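Long-range contacts in acyl-coenzyme A oxidase acox-1.2 (Caenorhabditis elegans, PDB 5K3J), which catalyses the FAD-dependent first step of peroxisomal beta-oxidation of ascaroside-CoA thioesters, desaturating the five-carbon side chain and producing hydrogen peroxide during pheromone biosynthesis: residues 64-72 and 236-246; 494-505 and 515-526. All coordinates share one frame; numbering follows the deposited sequence.

Contact 1. Residues 64-72 and 236-246; sequences LTREEKVTE and DIGPKMNFNAA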
loop_
_atom_site.group_PDB
_atom_site.type_symbol
_atom_site.label_atom_id
_atom_site.label_comp_id
_atom_site.label_asym_id
_atom_site.label_seq_id
_atom_site.Cartn_x
_atom_site.Cartn_y
_atom_site.Cartn_z
ATOM N N LEU A 64 10.319 15.001 -10.698
ATOM C CA LEU A 64 11.754 14.956 -10.422
ATOM C C LEU A 64 12.336 13.548 -10.442
ATOM O O LEU A 64 11.748 12.610 -9.899
ATOM C CB LEU A 64 12.039 15.603 -9.069
ATOM C CG LEU A 64 11.766 17.102 -9.003
ATOM C CD1 LEU A 64 11.811 17.576 -7.558
ATOM C CD2 LEU A 64 12.777 17.845 -9.861
ATOM N N THR A 65 13.500 13.414 -11.074
ATOM C CA THR A 65 14.258 12.172 -11.036
ATOM C C THR A 65 14.808 11.978 -9.633
ATOM O O THR A 65 14.733 12.884 -8.804
ATOM C CB THR A 65 15.422 12.163 -12.051
ATOM O OG1 THR A 65 16.502 12.967 -11.560
ATOM C CG2 THR A 65 14.967 12.701 -13.388
ATOM N N ARG A 66 15.370 10.805 -9.373
ATOM C CA ARG A 66 15.834 10.466 -8.033
ATOM C C ARG A 66 17.001 11.359 -7.604
ATOM O O ARG A 66 17.059 11.798 -6.454
ATOM C CB ARG A 66 16.233 8.991 -7.969
ATOM C CG ARG A 66 15.814 8.289 -6.689
ATOM C CD ARG A 66 16.796 8.549 -5.566
ATOM N NE ARG A 66 17.765 7.467 -5.432
ATOM C CZ ARG A 66 18.507 7.261 -4.348
ATOM N NH1 ARG A 66 18.386 8.059 -3.295
ATOM N NH2 ARG A 66 19.364 6.249 -4.311
ATOM N N GLU A 67 17.915 11.636 -8.531
ATOM C CA GLU A 67 19.049 12.515 -8.255
ATOM C C GLU A 67 18.593 13.960 -8.091
ATOM O O GLU A 67 19.074 14.668 -7.207
ATOM C CB GLU A 67 20.099 12.418 -9.365
ATOM C CG GLU A 67 21.280 13.369 -9.193
ATOM C CD GLU A 67 22.572 12.819 -9.780
ATOM O OE1 GLU A 67 22.515 12.127 -10.820
ATOM O OE2 GLU A 67 23.646 13.069 -9.190
ATOM N N GLU A 68 17.659 14.392 -8.935
ATOM C CA GLU A 68 17.107 15.743 -8.833
ATOM C C GLU A 68 16.342 15.936 -7.523
ATOM O O GLU A 68 16.195 17.065 -7.048
ATOM C CB GLU A 68 16.192 16.048 -10.021
ATOM C CG GLU A 68 16.910 16.119 -11.366
ATOM C CD GLU A 68 15.956 16.309 -12.540
ATOM O OE1 GLU A 68 14.735 16.132 -12.345
ATOM O OE2 GLU A 68 16.427 16.638 -13.653
ATOM N N LYS A 69 15.859 14.836 -6.947
ATOM C CA LYS A 69 15.161 14.875 -5.663
ATOM C C LYS A 69 16.134 15.104 -4.507
ATOM O O LYS A 69 15.856 15.898 -3.607
ATOM C CB LYS A 69 14.366 13.585 -5.441
ATOM C CG LYS A 69 12.981 13.586 -6.082
ATOM C CD LYS A 69 12.376 12.191 -6.094
ATOM C CE LYS A 69 10.966 12.193 -6.669
ATOM N NZ LYS A 69 10.042 13.089 -5.909
ATOM N N VAL A 70 17.267 14.403 -4.534
ATOM C CA VAL A 70 18.337 14.616 -3.562
ATOM C C VAL A 70 18.834 16.053 -3.637
ATOM O O VAL A 70 19.001 16.722 -2.613
ATOM C CB VAL A 70 19.521 13.658 -3.792
ATOM C CG1 VAL A 70 20.643 13.964 -2.813
ATOM C CG2 VAL A 70 19.074 12.219 -3.652
ATOM N N THR A 71 19.064 16.515 -4.863
ATOM C CA THR A 71 19.482 17.887 -5.119
ATOM C C THR A 71 18.510 18.897 -4.523
ATOM O O THR A 71 18.915 19.866 -3.884
ATOM C CB THR A 71 19.609 18.162 -6.634
ATOM O OG1 THR A 71 20.618 17.312 -7.198
ATOM C CG2 THR A 71 19.985 19.616 -6.882
ATOM N N GLU A 72 17.223 18.650 -4.723
ATOM C CA GLU A 72 16.191 19.593 -4.310
ATOM C C GLU A 72 16.005 19.636 -2.797
ATOM O O GLU A 72 15.737 20.696 -2.229
ATOM C CB GLU A 72 14.867 19.250 -4.998
ATOM C CG GLU A 72 13.654 20.023 -4.506
ATOM C CD GLU A 72 13.673 21.505 -4.860
ATOM O OE1 GLU A 72 14.669 22.004 -5.429
ATOM O OE2 GLU A 72 12.667 22.180 -4.564
ATOM N N ASP A 236 25.413 5.077 -0.937
ATOM C CA ASP A 236 23.955 4.975 -0.887
ATOM C C ASP A 236 23.488 3.550 -1.194
ATOM O O ASP A 236 24.157 2.818 -1.927
ATOM C CB ASP A 236 23.329 5.974 -1.866
ATOM C CG ASP A 236 21.815 5.996 -1.794
ATOM O OD1 ASP A 236 21.265 6.573 -0.832
ATOM O OD2 ASP A 236 21.175 5.448 -2.713
ATOM N N ILE A 237 22.343 3.158 -0.636
ATOM C CA ILE A 237 21.859 1.787 -0.794
ATOM C C ILE A 237 20.850 1.633 -1.928
ATOM O O ILE A 237 20.137 0.631 -1.995
ATOM C CB ILE A 237 21.222 1.254 0.505
ATOM C CG1 ILE A 237 19.929 2.013 0.844
ATOM C CG2 ILE A 237 22.232 1.318 1.635
ATOM C CD1 ILE A 237 19.172 1.446 2.013
ATOM N N GLY A 238 20.808 2.611 -2.829
ATOM C CA GLY A 238 19.962 2.530 -4.009
ATOM C C GLY A 238 18.580 3.119 -3.824
ATOM O O GLY A 238 18.244 3.594 -2.738
ATOM N N PRO A 239 17.766 3.094 -4.893
ATOM C CA PRO A 239 16.382 3.576 -4.859
ATOM C C PRO A 239 15.546 2.818 -3.832
ATOM O O PRO A 239 15.914 1.713 -3.424
ATOM C CB PRO A 239 15.880 3.307 -6.282
ATOM C CG PRO A 239 17.129 3.275 -7.120
ATOM C CD PRO A 239 18.143 2.620 -6.235
ATOM N N LYS A 240 14.433 3.411 -3.414
ATOM C CA LYS A 240 13.582 2.812 -2.396
ATOM C C LYS A 240 12.110 2.921 -2.779
ATOM O O LYS A 240 11.768 3.611 -3.743
ATOM C CB LYS A 240 13.830 3.481 -1.042
ATOM C CG LYS A 240 15.242 3.273 -0.498
ATOM C CD LYS A 240 15.696 4.424 0.393
ATOM C CE LYS A 240 15.711 5.734 -0.375
ATOM N NZ LYS A 240 16.585 6.756 0.257
ATOM N N MET A 241 11.248 2.238 -2.029
ATOM C CA MET A 241 9.802 2.332 -2.225
ATOM C C MET A 241 9.372 3.793 -2.209
ATOM O O MET A 241 8.545 4.226 -3.011
ATOM C CB MET A 241 9.052 1.541 -1.149
ATOM C CG MET A 241 7.543 1.719 -1.215
ATOM S SD MET A 241 6.633 0.704 -0.034
ATOM C CE MET A 241 4.973 0.817 -0.700
ATOM N N ASN A 242 9.959 4.547 -1.289
ATOM C CA ASN A 242 9.819 5.993 -1.265
ATOM C C ASN A 242 10.952 6.607 -0.460
ATOM O O ASN A 242 11.962 5.948 -0.214
ATOM C CB ASN A 242 8.468 6.404 -0.687
ATOM C CG ASN A 242 7.922 7.652 -1.340
ATOM O OD1 ASN A 242 8.437 8.754 -1.136
ATOM N ND2 ASN A 242 6.877 7.489 -2.138
ATOM N N PHE A 243 10.771 7.861 -0.049
ATOM C CA PHE A 243 11.765 8.576 0.746
ATOM C C PHE A 243 13.056 8.741 -0.053
ATOM O O PHE A 243 14.150 8.714 0.509
ATOM C CB PHE A 243 12.026 7.837 2.066
ATOM C CG PHE A 243 12.553 8.714 3.168
ATOM C CD1 PHE A 243 11.864 9.850 3.551
ATOM C CD2 PHE A 243 13.715 8.382 3.846
ATOM C CE1 PHE A 243 12.334 10.658 4.564
ATOM C CE2 PHE A 243 14.190 9.184 4.868
ATOM C CZ PHE A 243 13.498 10.323 5.229
ATOM N N ASN A 244 12.922 8.931 -1.365
ATOM C CA ASN A 244 14.072 8.905 -2.269
ATOM C C ASN A 244 14.787 10.243 -2.479
ATOM O O ASN A 244 15.736 10.325 -3.258
ATOM C CB ASN A 244 13.643 8.351 -3.633
ATOM C CG ASN A 244 13.304 6.875 -3.581
ATOM O OD1 ASN A 244 14.184 6.032 -3.402
ATOM N ND2 ASN A 244 12.026 6.553 -3.748
ATOM N N ALA A 245 14.343 11.293 -1.799
ATOM C CA ALA A 245 15.092 12.541 -1.823
ATOM C C ALA A 245 16.159 12.471 -0.742
ATOM O O ALA A 245 17.090 13.273 -0.705
ATOM C CB ALA A 245 14.178 13.742 -1.621
ATOM N N ALA A 246 16.013 11.483 0.133
ATOM C CA ALA A 246 16.999 11.209 1.166
ATOM C C ALA A 246 18.024 10.196 0.671
ATOM O O ALA A 246 17.744 9.400 -0.223
ATOM C CB ALA A 246 16.314 10.704 2.424
#

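Contact 2. Residues 494-505 and 515-526; sequences QAWKATEKFLKL and AWNKSAVELTRA. With ATP (adenosine-5'-triphosphate), chain D.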
loop_
_atom_site.group_PDB
_atom_site.type_symbol
_atom_site.label_atom_id
_atom_site.label_comp_id
_atom_site.label_asym_id
_atom_site.label_seq_id
_atom_site.Cartn_x
_atom_site.Cartn_y
_atom_site.Cartn_z
ATOM N N GLN A 494 -8.749 -11.427 25.771
ATOM C CA GLN A 494 -7.673 -11.963 24.947
ATOM C C GLN A 494 -6.346 -12.011 25.694
ATOM O O GLN A 494 -5.588 -12.969 25.548
ATOM C CB GLN A 494 -7.521 -11.128 23.675
ATOM C CG GLN A 494 -6.447 -11.617 22.715
ATOM C CD GLN A 494 -6.799 -12.940 22.072
ATOM O OE1 GLN A 494 -7.972 -13.242 21.849
ATOM N NE2 GLN A 494 -5.783 -13.740 21.772
ATOM N N ALA A 495 -6.072 -10.972 26.481
ATOM C CA ALA A 495 -4.828 -10.873 27.245
ATOM C C ALA A 495 -4.596 -12.113 28.102
ATOM O O ALA A 495 -3.538 -12.739 28.030
ATOM C CB ALA A 495 -4.839 -9.623 28.116
ATOM N N TRP A 496 -5.592 -12.460 28.911
ATOM C CA TRP A 496 -5.561 -13.687 29.696
ATOM C C TRP A 496 -5.572 -14.914 28.794
ATOM O O TRP A 496 -4.800 -15.853 28.991
ATOM C CB TRP A 496 -6.752 -13.738 30.656
ATOM C CG TRP A 496 -6.577 -12.914 31.883
ATOM C CD1 TRP A 496 -6.908 -11.599 32.044
ATOM C CD2 TRP A 496 -6.036 -13.349 33.134
ATOM N NE1 TRP A 496 -6.603 -11.189 33.318
ATOM C CE2 TRP A 496 -6.066 -12.244 34.008
ATOM C CE3 TRP A 496 -5.528 -14.565 33.602
ATOM C CZ2 TRP A 496 -5.608 -12.317 35.321
ATOM C CZ3 TRP A 496 -5.074 -14.636 34.906
ATOM C CH2 TRP A 496 -5.117 -13.519 35.750
ATOM N N LYS A 497 -6.455 -14.885 27.802
ATOM C CA LYS A 497 -6.649 -15.999 26.880
ATOM C C LYS A 497 -5.353 -16.390 26.179
ATOM O O LYS A 497 -5.090 -17.572 25.963
ATOM C CB LYS A 497 -7.719 -15.639 25.844
ATOM C CG LYS A 497 -8.379 -16.822 25.148
ATOM C CD LYS A 497 -7.756 -17.110 23.794
ATOM C CE LYS A 497 -8.544 -18.184 23.067
ATOM N NZ LYS A 497 -9.953 -17.773 22.802
ATOM N N ALA A 498 -4.545 -15.395 25.827
ATOM C CA ALA A 498 -3.285 -15.653 25.141
ATOM C C ALA A 498 -2.186 -16.040 26.128
ATOM O O ALA A 498 -1.359 -16.907 25.840
ATOM C CB ALA A 498 -2.864 -14.437 24.325
ATOM N N THR A 499 -2.187 -15.400 27.293
ATOM C CA THR A 499 -1.177 -15.669 28.311
ATOM C C THR A 499 -1.258 -17.114 28.804
ATOM O O THR A 499 -0.240 -17.799 28.906
ATOM C CB THR A 499 -1.316 -14.707 29.511
ATOM O OG1 THR A 499 -0.999 -13.372 29.097
ATOM C CG2 THR A 499 -0.377 -15.117 30.639
ATOM N N GLU A 500 -2.473 -17.577 29.083
ATOM C CA GLU A 500 -2.684 -18.916 29.626
ATOM C C GLU A 500 -2.376 -20.004 28.602
ATOM O O GLU A 500 -2.025 -21.126 28.969
ATOM C CB GLU A 500 -4.119 -19.062 30.131
ATOM C CG GLU A 500 -4.308 -20.164 31.156
ATOM C CD GLU A 500 -4.953 -19.662 32.432
ATOM O OE1 GLU A 500 -5.483 -18.530 32.431
ATOM O OE2 GLU A 500 -4.926 -20.397 33.441
ATOM N N LYS A 501 -2.521 -19.676 27.321
ATOM C CA LYS A 501 -2.164 -20.610 26.261
ATOM C C LYS A 501 -0.651 -20.749 26.213
ATOM O O LYS A 501 -0.122 -21.857 26.117
ATOM C CB LYS A 501 -2.701 -20.151 24.905
ATOM C CG LYS A 501 -2.204 -20.983 23.730
ATOM C CD LYS A 501 -2.929 -20.626 22.442
ATOM C CE LYS A 501 -2.282 -21.287 21.232
ATOM N NZ LYS A 501 -3.019 -21.008 19.965
ATOM N N PHE A 502 0.042 -19.618 26.289
ATOM C CA PHE A 502 1.497 -19.630 26.375
ATOM C C PHE A 502 1.945 -20.347 27.649
ATOM O O PHE A 502 2.917 -21.100 27.626
ATOM C CB PHE A 502 2.048 -18.200 26.315
ATOM C CG PHE A 502 3.435 -18.050 26.870
ATOM C CD1 PHE A 502 4.504 -18.753 26.335
ATOM C CD2 PHE A 502 3.675 -17.171 27.911
ATOM C CE1 PHE A 502 5.779 -18.597 26.852
ATOM C CE2 PHE A 502 4.943 -17.012 28.425
ATOM C CZ PHE A 502 5.997 -17.726 27.895
ATOM N N LEU A 503 1.221 -20.134 28.745
ATOM C CA LEU A 503 1.507 -20.819 30.005
ATOM C C LEU A 503 1.307 -22.332 29.903
ATOM O O LEU A 503 2.151 -23.107 30.353
ATOM C CB LEU A 503 0.635 -20.260 31.132
ATOM C CG LEU A 503 0.983 -18.853 31.626
ATOM C CD1 LEU A 503 0.088 -18.439 32.789
ATOM C CD2 LEU A 503 2.457 -18.763 32.009
ATOM N N LYS A 504 0.187 -22.741 29.311
ATOM C CA LYS A 504 -0.136 -24.158 29.150
ATOM C C LYS A 504 0.936 -24.905 28.363
ATOM O O LYS A 504 1.217 -26.074 28.629
ATOM C CB LYS A 504 -1.492 -24.322 28.455
ATOM C CG LYS A 504 -2.620 -24.773 29.368
ATOM C CD LYS A 504 -3.894 -25.014 28.572
ATOM C CE LYS A 504 -4.892 -25.850 29.357
ATOM N NZ LYS A 504 -5.208 -25.259 30.688
ATOM N N LEU A 505 1.529 -24.219 27.391
ATOM C CA LEU A 505 2.572 -24.806 26.561
ATOM C C LEU A 505 3.866 -25.004 27.346
ATOM O O LEU A 505 4.738 -25.760 26.930
ATOM C CB LEU A 505 2.823 -23.935 25.326
ATOM C CG LEU A 505 1.726 -23.963 24.258
ATOM C CD1 LEU A 505 1.726 -22.678 23.446
ATOM C CD2 LEU A 505 1.893 -25.172 23.343
ATOM N N ALA A 515 7.491 -22.097 23.283
ATOM C CA ALA A 515 6.171 -21.840 23.845
ATOM C C ALA A 515 5.699 -20.439 23.477
ATOM O O ALA A 515 4.533 -20.230 23.153
ATOM C CB ALA A 515 6.193 -22.012 25.351
ATOM N N TRP A 516 6.619 -19.483 23.532
ATOM C CA TRP A 516 6.331 -18.113 23.123
ATOM C C TRP A 516 6.003 -18.048 21.635
ATOM O O TRP A 516 5.066 -17.364 21.220
ATOM C CB TRP A 516 7.515 -17.193 23.432
ATOM C CG TRP A 516 7.271 -15.783 23.017
ATOM C CD1 TRP A 516 7.726 -15.170 21.887
ATOM C CD2 TRP A 516 6.493 -14.809 23.718
ATOM N NE1 TRP A 516 7.285 -13.871 21.842
ATOM C CE2 TRP A 516 6.526 -13.624 22.955
ATOM C CE3 TRP A 516 5.777 -14.821 24.916
ATOM C CZ2 TRP A 516 5.872 -12.466 23.351
ATOM C CZ3 TRP A 516 5.129 -13.669 25.309
ATOM C CH2 TRP A 516 5.177 -12.509 24.526
ATOM N N ASN A 517 6.788 -18.768 20.842
ATOM C CA ASN A 517 6.664 -18.756 19.390
ATOM C C ASN A 517 5.317 -19.299 18.918
ATOM O O ASN A 517 4.685 -18.726 18.030
ATOM C CB ASN A 517 7.804 -19.564 18.768
ATOM C CG ASN A 517 7.860 -19.442 17.256
ATOM O OD1 ASN A 517 7.116 -18.673 16.651
ATOM N ND2 ASN A 517 8.760 -20.199 16.640
ATOM N N LYS A 518 4.878 -20.398 19.524
ATOM C CA LYS A 518 3.641 -21.056 19.115
ATOM C C LYS A 518 2.394 -20.263 19.491
ATOM O O LYS A 518 1.318 -20.495 18.945
ATOM C CB LYS A 518 3.571 -22.456 19.722
ATOM C CG LYS A 518 4.488 -23.454 19.047
ATOM C CD LYS A 518 4.267 -24.850 19.591
ATOM C CE LYS A 518 4.865 -25.899 18.670
ATOM N NZ LYS A 518 4.589 -27.282 19.147
ATOM N N SER A 519 2.538 -19.326 20.420
ATOM C CA SER A 519 1.411 -18.501 20.836
ATOM C C SER A 519 1.533 -17.080 20.298
ATOM O O SER A 519 0.760 -16.203 20.675
ATOM C CB SER A 519 1.307 -18.471 22.361
ATOM O OG SER A 519 2.475 -17.913 22.930
ATOM N N ALA A 520 2.499 -16.869 19.408
ATOM C CA ALA A 520 2.899 -15.526 18.986
ATOM C C ALA A 520 1.780 -14.724 18.322
ATOM O O ALA A 520 1.738 -13.500 18.448
ATOM C CB ALA A 520 4.101 -15.611 18.052
ATOM N N VAL A 521 0.878 -15.401 17.619
ATOM C CA VAL A 521 -0.203 -14.705 16.925
ATOM C C VAL A 521 -1.273 -14.217 17.901
ATOM O O VAL A 521 -1.721 -13.074 17.810
ATOM C CB VAL A 521 -0.863 -15.593 15.856
ATOM C CG1 VAL A 521 -1.984 -14.836 15.162
ATOM C CG2 VAL A 521 0.168 -16.041 14.837
ATOM N N GLU A 522 -1.675 -15.083 18.829
ATOM C CA GLU A 522 -2.645 -14.718 19.860
ATOM C C GLU A 522 -2.159 -13.524 20.668
ATOM O O GLU A 522 -2.931 -12.619 20.991
ATOM C CB GLU A 522 -2.913 -15.897 20.794
ATOM C CG GLU A 522 -3.710 -17.018 20.155
ATOM C CD GLU A 522 -5.081 -16.563 19.701
ATOM O OE1 GLU A 522 -5.744 -15.822 20.458
ATOM O OE2 GLU A 522 -5.494 -16.942 18.587
ATOM N N LEU A 523 -0.868 -13.534 20.983
ATOM C CA LEU A 523 -0.240 -12.474 21.761
ATOM C C LEU A 523 -0.279 -11.130 21.047
ATOM O O LEU A 523 -0.382 -10.083 21.684
ATOM C CB LEU A 523 1.206 -12.853 22.077
ATOM C CG LEU A 523 1.392 -14.071 22.980
ATOM C CD1 LEU A 523 2.816 -14.569 22.889
ATOM C CD2 LEU A 523 1.043 -13.711 24.408
ATOM N N THR A 524 -0.185 -11.160 19.723
ATOM C CA THR A 524 -0.252 -9.930 18.943
ATOM C C THR A 524 -1.690 -9.442 18.821
ATOM O O THR A 524 -1.936 -8.246 18.679
ATOM C CB THR A 524 0.335 -10.102 17.530
ATOM O OG1 THR A 524 -0.360 -11.152 16.847
ATOM C CG2 THR A 524 1.816 -10.437 17.599
ATOM N N ARG A 525 -2.639 -10.372 18.866
ATOM C CA ARG A 525 -4.047 -10.003 18.880
ATOM C C ARG A 525 -4.346 -9.270 20.177
ATOM O O ARG A 525 -5.127 -8.319 20.207
ATOM C CB ARG A 525 -4.945 -11.232 18.745
ATOM C CG ARG A 525 -4.669 -12.076 17.515
ATOM C CD ARG A 525 -5.573 -13.297 17.480
ATOM N NE ARG A 525 -5.231 -14.213 16.395
ATOM C CZ ARG A 525 -5.637 -14.070 15.137
ATOM N NH1 ARG A 525 -6.398 -13.039 14.794
ATOM N NH2 ARG A 525 -5.276 -14.956 14.219
ATOM N N ALA A 526 -3.704 -9.726 21.249
ATOM C CA ALA A 526 -3.833 -9.106 22.560
ATOM C C ALA A 526 -3.285 -7.685 22.551
ATOM O O ALA A 526 -3.938 -6.757 23.035
ATOM C CB ALA A 526 -3.119 -9.941 23.613
HETATM P PG ATP D . -7.744 -9.358 14.500
HETATM O O1G ATP D . -7.432 -9.670 15.944
HETATM O O2G ATP D . -7.990 -10.581 13.646
HETATM O O3G ATP D . -8.746 -8.245 14.307
HETATM P PB ATP D . -6.143 -8.508 12.363
HETATM O O1B ATP D . -6.015 -7.022 12.113
HETATM O O2B ATP D . -7.162 -9.315 11.591
HETATM O O3B ATP D . -6.360 -8.747 13.941
HETATM P PA ATP D . -4.552 -10.758 12.000
HETATM O O1A ATP D . -3.700 -11.288 13.132
HETATM O O2A ATP D . -5.933 -11.324 11.768
HETATM O O3A ATP D . -4.688 -9.164 12.167
HETATM O "O5'" ATP D . -3.719 -10.876 10.631
HETATM C "C5'" ATP D . -4.219 -10.294 9.427
HETATM C "C4'" ATP D . -3.024 -9.710 8.694
HETATM O "O4'" ATP D . -2.805 -8.348 9.077
HETATM C "C3'" ATP D . -1.777 -10.501 9.051
HETATM O "O3'" ATP D . -1.155 -10.981 7.858
HETATM C "C2'" ATP D . -0.874 -9.517 9.762
HETATM O "O2'" ATP D . 0.487 -9.659 9.352
HETATM C "C1'" ATP D . -1.423 -8.150 9.382
HETATM N N9 ATP D . -1.274 -7.167 10.485
HETATM C C8 ATP D . -2.064 -7.080 11.569
HETATM N N7 ATP D . -1.672 -6.074 12.390
HETATM C C5 ATP D . -0.601 -5.490 11.824
HETATM C C6 ATP D . 0.305 -4.368 12.165
HETATM N N6 ATP D . 0.142 -3.647 13.302
HETATM N N1 ATP D . 1.299 -4.087 11.293
HETATM C C2 ATP D . 1.473 -4.793 10.159
HETATM N N3 ATP D . 0.692 -5.822 9.791
HETATM C C4 ATP D . -0.345 -6.212 10.568
#

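Contact 1. Residues 64-72 and 236-246
Val70 and Ala245 bring the two backbones closest, 4.2 Å between their CA atoms, and Arg66 and Asn244 follow at 6.2 Å, where the first turns of helix 66-82 meet the irregular loop 236-246. Val70 CA makes a CA-H...O contact with Ala245 O, 3.4 Å apart. Beside it, Lys69 CB lies 3.8 Å from Ala245 CB, while the lysine amine turns away to a salt bridge with Glu107.

Arg66 carries the polar half. Bends at chi2 (-82°) and chi3 lead its chain over Asn244, where NH1 makes a weak hydrogen bond to Asn244 O, and deliver the guanidinium to Asp236. Arg66 NH2 donates to Asp236 OD2 in a salt bridge (N-H...O angle 153°), modelled at 2.5 Å, a doubtful length at this resolution. The carboxylate oxygen lies in the guanidinium plane, yet the arginine meets it from above the carboxylate plane, 36° out. Across the opposite face Gly238 N donates to Asp236 OD2, 2.9 Å away, closing an Asx turn. One oxygen thus joins helix to loop and shapes the loop itself.

Asn244 OD1 sits over a face of the guanidinium. Two bonds to Lys240 hold that amide: OD1 accepts from Lys240 N on a lone pair, and ND2 donates to Lys240 O. Lys240 NZ, 4.2 Å from Arg66 NH1, is occupied by Phe243 O, Ala246 O and Asn248, and Asp236 probably eases the nearness of the two cations. Leu639 and Trp633 of the second subunit pack on Arg66 and Pro239.

The loop connects antiparallel neighbours 232-236 and 248-253, so the contact docks the N-terminal helical region on the beta domain of the acyl-CoA oxidase fold, beside the substrate pocket, where Phe243 touches the ascaroside-CoA.

Contact 2. Residues 494-505 and 515-526
Ala515 opens the contact against Phe502 and Leu505, its CB 3.8 Å from Phe502 CE1. Next, Trp516 turns the edge of its six-membered ring to the face of Phe502: planes at 88°, centroids 5.5 Å apart, and CE3 over the phenyl centre identify a T-shaped stack. Ser519, at the break between helices 512-518 and 520-543, puts OG 3.4 Å from Phe502 CB.

Beyond the break, helix 520-526 runs nearly antiparallel to helix 494-505, at 159° with axes 8.5 Å apart. Glu522 is a knob in the hole formed by Gln494, Lys497, Ala498 and Lys501. Bent at chi2 (-61°), its chain carries the carboxylate to Gln494, whose NE2 donates to Glu522 OE1 (2.5 Å, a length not to be pressed at this resolution) and to Glu522 O (3.2 Å). The same carbonyl oxygen also takes the helix bond from Ala526 N. OE2 pairs with Arg525 NE and Tyr591 OH of the second subunit. Leu523 CD2 meets Ala498 CB, and CD1 lies over a face of Trp516 toward the rim.

Arg525 leaves the helix pair with its chain extended from CG to NE. Tyr591 of the second subunit is its strongest polar partner, and Arg525 NH1 comes 3.1 Å from ATP O2G, which lies in the guanidinium plane. Ala526 CB finishes the interface, 3.8 Å from Gln494 CG.

This antiparallel helix pairing of the C-terminal helical domain sets Arg525 at the ATP site shared between subunits. Helix 435-450 covers one flank through Val447 on Trp516 and Ala443 on Leu523; Tyr573 of helix 571-574 packs on Gln494 and Arg525.

How the contacts relate
Both contacts are largely buried, and both reach the second subunit, but they share no element: their centres are 42 Å apart, their nearest atoms about 21 Å. Contact 1 lies about 19 Å from the chain centre and joins regions 164 residues apart; contact 2, about 28 Å out, closes two helical segments separated by a short link. The chemistry follows. A helix against an irregular loop buries 364 Å² and relies on an arginine-aspartate salt bridge and close packing round Ala245, whereas paired helices bury 682 Å² through small side chains, an aromatic stack and a glutamate knob. Contact 1 borders the substrate pocket, contact 2 the ATP site.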